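Local coordinates for protein putative phosphohistidine phosphatase, SixA (Nakamurella multipartita, PDB 4HBZ) that probably removes phosphate from phosphohistidine in proteins, as a member of the histidine phosphatase superfamily, at residues A[54-57]-A[58-62]; A[169-173]-A[174-178]. All coordinates share one frame; numbering follows the deposited sequence.

Interaction 1 of 2, residues A[54-57]-A[58-62]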
loop_
_atom_site.group_PDB
_atom_site.type_symbol
_atom_site.label_atom_id
_atom_site.label_comp_id
_atom_site.label_asym_id
_atom_site.label_seq_id
_atom_site.Cartn_x
_atom_site.Cartn_y
_atom_site.Cartn_z
ATOM N N GLN A 54 13.471 1.428 -5.646
ATOM C CA GLN A 54 14.729 0.712 -5.577
ATOM C C GLN A 54 14.747 -0.284 -4.435
ATOM O O GLN A 54 15.236 -1.403 -4.560
ATOM C CB GLN A 54 15.886 1.723 -5.501
ATOM C CG GLN A 54 16.082 2.406 -6.866
ATOM C CD GLN A 54 17.006 3.601 -6.828
ATOM O OE1 GLN A 54 17.498 3.962 -5.755
ATOM N NE2 GLN A 54 17.234 4.232 -7.951
ATOM N N TRP A 55 14.205 0.117 -3.286
ATOM C CA TRP A 55 14.103 -0.756 -2.122
ATOM C C TRP A 55 13.190 -1.911 -2.416
ATOM O O TRP A 55 13.568 -3.056 -2.222
ATOM C CB TRP A 55 13.634 0.013 -0.881
ATOM C CG TRP A 55 13.800 -0.841 0.373
ATOM C CD1 TRP A 55 14.811 -0.768 1.221
ATOM C CD2 TRP A 55 12.904 -1.826 0.865
ATOM N NE1 TRP A 55 14.655 -1.685 2.207
ATOM C CE2 TRP A 55 13.475 -2.335 2.032
ATOM C CE3 TRP A 55 11.692 -2.332 0.442
ATOM C CZ2 TRP A 55 12.854 -3.373 2.768
ATOM C CZ3 TRP A 55 11.085 -3.347 1.176
ATOM C CH2 TRP A 55 11.690 -3.839 2.311
ATOM N N LEU A 56 12.004 -1.630 -2.929
ATOM C CA LEU A 56 11.010 -2.683 -3.251
ATOM C C LEU A 56 11.580 -3.690 -4.236
ATOM O O LEU A 56 11.452 -4.893 -4.009
ATOM C CB LEU A 56 9.735 -2.065 -3.824
ATOM C CG LEU A 56 8.884 -1.305 -2.795
ATOM C CD1 LEU A 56 7.858 -0.427 -3.500
ATOM C CD2 LEU A 56 8.247 -2.242 -1.788
ATOM N N ARG A 57 12.221 -3.210 -5.303
ATOM C CA ARG A 57 12.757 -4.125 -6.307
ATOM C C ARG A 57 13.983 -4.908 -5.825
ATOM O O ARG A 57 14.323 -5.941 -6.383
ATOM C CB ARG A 57 13.052 -3.387 -7.609
ATOM C CG ARG A 57 11.779 -2.915 -8.292
ATOM C CD ARG A 57 12.024 -2.213 -9.600
ATOM N NE ARG A 57 12.498 -0.835 -9.455
ATOM C CZ ARG A 57 13.743 -0.408 -9.546
ATOM N NH1 ARG A 57 13.984 0.896 -9.415
ATOM N NH2 ARG A 57 14.736 -1.231 -9.820
ATOM N N GLY A 58 14.664 -4.414 -4.800
ATOM C CA GLY A 58 15.792 -5.111 -4.246
ATOM C C GLY A 58 15.487 -6.062 -3.123
ATOM O O GLY A 58 16.310 -6.936 -2.821
ATOM N N HIS A 59 14.338 -5.904 -2.469
ATOM C CA HIS A 59 14.056 -6.620 -1.235
ATOM C C HIS A 59 12.817 -7.489 -1.185
ATOM O O HIS A 59 12.752 -8.429 -0.376
ATOM C CB HIS A 59 13.954 -5.636 -0.062
ATOM C CG HIS A 59 15.236 -4.996 0.292
ATOM N ND1 HIS A 59 15.705 -3.846 -0.309
ATOM C CD2 HIS A 59 16.199 -5.370 1.163
ATOM C CE1 HIS A 59 16.879 -3.524 0.201
ATOM N NE2 HIS A 59 17.187 -4.424 1.108
ATOM N N LEU A 60 11.845 -7.226 -2.066
ATOM C CA LEU A 60 10.599 -8.015 -2.117
ATOM C C LEU A 60 10.500 -8.743 -3.422
ATOM O O LEU A 60 11.085 -8.352 -4.411
ATOM C CB LEU A 60 9.384 -7.103 -1.977
ATOM C CG LEU A 60 9.233 -6.308 -0.684
ATOM C CD1 LEU A 60 7.861 -5.623 -0.704
ATOM C CD2 LEU A 60 9.427 -7.161 0.526
ATOM N N PRO A 61 9.655 -9.795 -3.460
ATOM C CA PRO A 61 9.315 -10.369 -4.731
ATOM C C PRO A 61 8.795 -9.373 -5.715
ATOM O O PRO A 61 8.207 -8.350 -5.321
ATOM C CB PRO A 61 8.239 -11.422 -4.359
ATOM C CG PRO A 61 8.466 -11.693 -2.915
ATOM C CD PRO A 61 8.843 -10.352 -2.365
ATOM N N ALA A 62 8.970 -9.656 -6.997
ATOM C CA ALA A 62 8.477 -8.750 -8.018
ATOM C C ALA A 62 6.985 -8.506 -7.849
ATOM O O ALA A 62 6.214 -9.424 -7.607
ATOM C CB ALA A 62 8.720 -9.309 -9.417
HETATM O O HOH W 1 9.497 -5.918 -5.780
#

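Interaction 2 of 2, residues A[169-173]-A[174-178]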
loop_
_atom_site.group_PDB
_atom_site.type_symbol
_atom_site.label_atom_id
_atom_site.label_comp_id
_atom_site.label_asym_id
_atom_site.label_seq_id
_atom_site.Cartn_x
_atom_site.Cartn_y
_atom_site.Cartn_z
ATOM N N ALA A 169 -9.328 -12.138 -1.998
ATOM C CA ALA A 169 -10.716 -11.835 -1.838
ATOM C C ALA A 169 -11.137 -11.770 -0.348
ATOM O O ALA A 169 -12.109 -11.089 0.031
ATOM C CB ALA A 169 -11.552 -12.825 -2.606
ATOM N N ASP A 170 -10.373 -12.491 0.488
ATOM C CA ASP A 170 -10.725 -12.666 1.883
ATOM C C ASP A 170 -9.958 -11.717 2.797
ATOM O O ASP A 170 -10.036 -11.855 3.981
ATOM C CB ASP A 170 -10.391 -14.118 2.292
ATOM C CG ASP A 170 -11.317 -15.161 1.618
ATOM O OD1 ASP A 170 -12.376 -14.739 1.143
ATOM O OD2 ASP A 170 -11.016 -16.345 1.694
ATOM N N LEU A 171 -9.209 -10.775 2.230
ATOM C CA LEU A 171 -8.318 -9.951 3.021
ATOM C C LEU A 171 -8.980 -9.234 4.161
ATOM O O LEU A 171 -8.427 -9.153 5.271
ATOM C CB LEU A 171 -7.539 -9.014 2.065
ATOM C CG LEU A 171 -6.508 -8.110 2.620
ATOM C CD1 LEU A 171 -5.348 -8.831 3.254
ATOM C CD2 LEU A 171 -6.040 -7.185 1.497
ATOM N N ALA A 172 -10.170 -8.700 3.969
ATOM C CA ALA A 172 -10.830 -7.999 5.027
ATOM C C ALA A 172 -11.100 -8.883 6.242
ATOM O O ALA A 172 -10.961 -8.426 7.378
ATOM C CB ALA A 172 -12.095 -7.335 4.529
ATOM N N GLN A 173 -11.422 -10.146 6.012
ATOM C CA GLN A 173 -11.686 -11.075 7.105
ATOM C C GLN A 173 -10.405 -11.683 7.675
ATOM O O GLN A 173 -10.348 -11.992 8.876
ATOM C CB GLN A 173 -12.631 -12.205 6.650
ATOM C CG GLN A 173 -14.048 -11.730 6.305
ATOM C CD GLN A 173 -14.105 -10.778 5.103
ATOM O OE1 GLN A 173 -13.434 -10.985 4.035
ATOM N NE2 GLN A 173 -14.878 -9.678 5.276
ATOM N N ALA A 174 -9.420 -11.968 6.794
ATOM C CA ALA A 174 -8.205 -12.682 7.172
ATOM C C ALA A 174 -7.235 -11.719 7.888
ATOM O O ALA A 174 -6.496 -12.136 8.821
ATOM C CB ALA A 174 -7.505 -13.272 5.967
ATOM N N GLY A 175 -7.274 -10.458 7.496
ATOM C CA GLY A 175 -6.281 -9.489 7.993
ATOM C C GLY A 175 -4.919 -9.758 7.379
ATOM O O GLY A 175 -4.758 -10.634 6.485
ATOM N N ALA A 176 -3.915 -9.050 7.890
ATOM C CA ALA A 176 -2.533 -9.313 7.450
ATOM C C ALA A 176 -1.614 -8.859 8.571
ATOM O O ALA A 176 -1.940 -7.926 9.282
ATOM C CB ALA A 176 -2.218 -8.590 6.159
ATOM N N GLU A 177 -0.453 -9.480 8.651
ATOM C CA GLU A 177 0.528 -9.135 9.675
ATOM C C GLU A 177 1.536 -8.150 9.098
ATOM O O GLU A 177 2.001 -8.295 7.961
ATOM C CB GLU A 177 1.283 -10.388 10.094
ATOM C CG GLU A 177 0.411 -11.369 10.893
ATOM C CD GLU A 177 1.277 -12.494 11.445
ATOM O OE1 GLU A 177 2.130 -12.232 12.362
ATOM O OE2 GLU A 177 1.154 -13.612 10.916
ATOM N N LEU A 178 1.876 -7.163 9.903
ATOM C CA LEU A 178 2.800 -6.129 9.464
ATOM C C LEU A 178 4.216 -6.644 9.561
ATOM O O LEU A 178 4.654 -7.063 10.677
ATOM C CB LEU A 178 2.618 -4.903 10.329
ATOM C CG LEU A 178 3.498 -3.695 10.031
ATOM C CD1 LEU A 178 3.258 -3.153 8.616
ATOM C CD2 LEU A 178 3.168 -2.605 11.018
#

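Interaction 1 of 2, residues A[54-57]-A[58-62]
The imidazole of His-59 lies flat over one face of the Trp-55 indole. It forms a face-to-face stack with the five-membered ring, centroids 3.8 Å apart and planes at 13°. His-59 CB sits over the same face, 3.6 Å from the centroid of the six-membered ring, in a CH-pi contact. A chi1 of -169° sets Trp-55 CG opposite the backbone N and turns the indole toward His-59. The edge of the imidazole is held too: His-59 ND1 donates to Trp-55 O at 3.0 Å, with that oxygen in the ring plane. This bond and the stack together fix the turn of the imidazole. A leucine in place of Trp-55 would probably leave the His-59 ring without its flat partner, though still bonded to the backbone. The helix ends here. Leu-60 N bonds to Leu-56 O at 3.1 Å, and a water lies 2.8 Å from both Leu-56 O and Pro-61 O. Leu-56 CD2 meets Leu-60 CD1 at 3.6 Å where the two side chains cross. Both leucines pack on Val-23 of strand 20-26, and Trp-55 reaches Phe-159 and Leu-180, so the C-terminal end of helix 43-59 rests on strands 20-26, 159-164 and 177-182.

Interaction 2 of 2, residues A[169-173]-A[174-178]
Asp-170 O is gripped by two successive N-H groups. Ala-174 N donates to it at 2.9 Å, nearly in line with the carbonyl, with a C=O...N angle of 163°. Gln-173 N adds a weak bond to Asp-170 O at 3.0 Å. Asp-170 is the N-cap residue, but its carboxylate makes no capping bond. One residue further on, Gly-175 N donates to Leu-171 O at 2.8 Å, the shortest hydrogen bond between 169-173 and 174-178. Here the donor is tilted from the carbonyl plane. The two i to i+4 bonds span the short helix 171-174 almost from end to end.

Gly-175 then leaves the helix with positive phi (72°), a backbone shape that suits a residue without a side chain. The chain straightens from there. Ala-174 CB lies 3.5 Å from Asp-170 O, beside the oxygen that its own N-H holds. The trans chi1 of Leu-171 (-177°) carries CD1 forward along the chain. CD1 lies 3.7 Å from Gly-175 O; its apolar contact is with Ala-176 CB, a loose 4.3 Å.

The exit from the helix is tied to its surroundings. Asn-138 ND2 bonds to the carbonyls of Gln-173 and Ala-174, and Thr-164 OG1 bonds to Gly-175 O. Leu-171 touches Leu-131 of helix 123-138 and Leu-102 and Val-105 of helix 98-106, while Ala-176 lies against strand 159-164 as the chain enters edge strand 177-182.

Interaction 1 comes first along the chain and closes before interaction 2 opens. They lie about 22 Å apart between centres, and the nearest atoms stay about 10 Å apart, so they do not touch. Each lies where a helix ends: 54-62 closes the long helix 43-59 and leads on toward strand 65-69, while 169-178 runs from the short helix 171-174 into strand 177-182. Both lie against the same mixed six-stranded sheet. Both touch strand 159-164, and Trp-55 also touches strand 177-182, whose first residues belong to 169-178. The two contacts thus join different helices to one sheet of the alpha/beta fold of the histidine phosphatases.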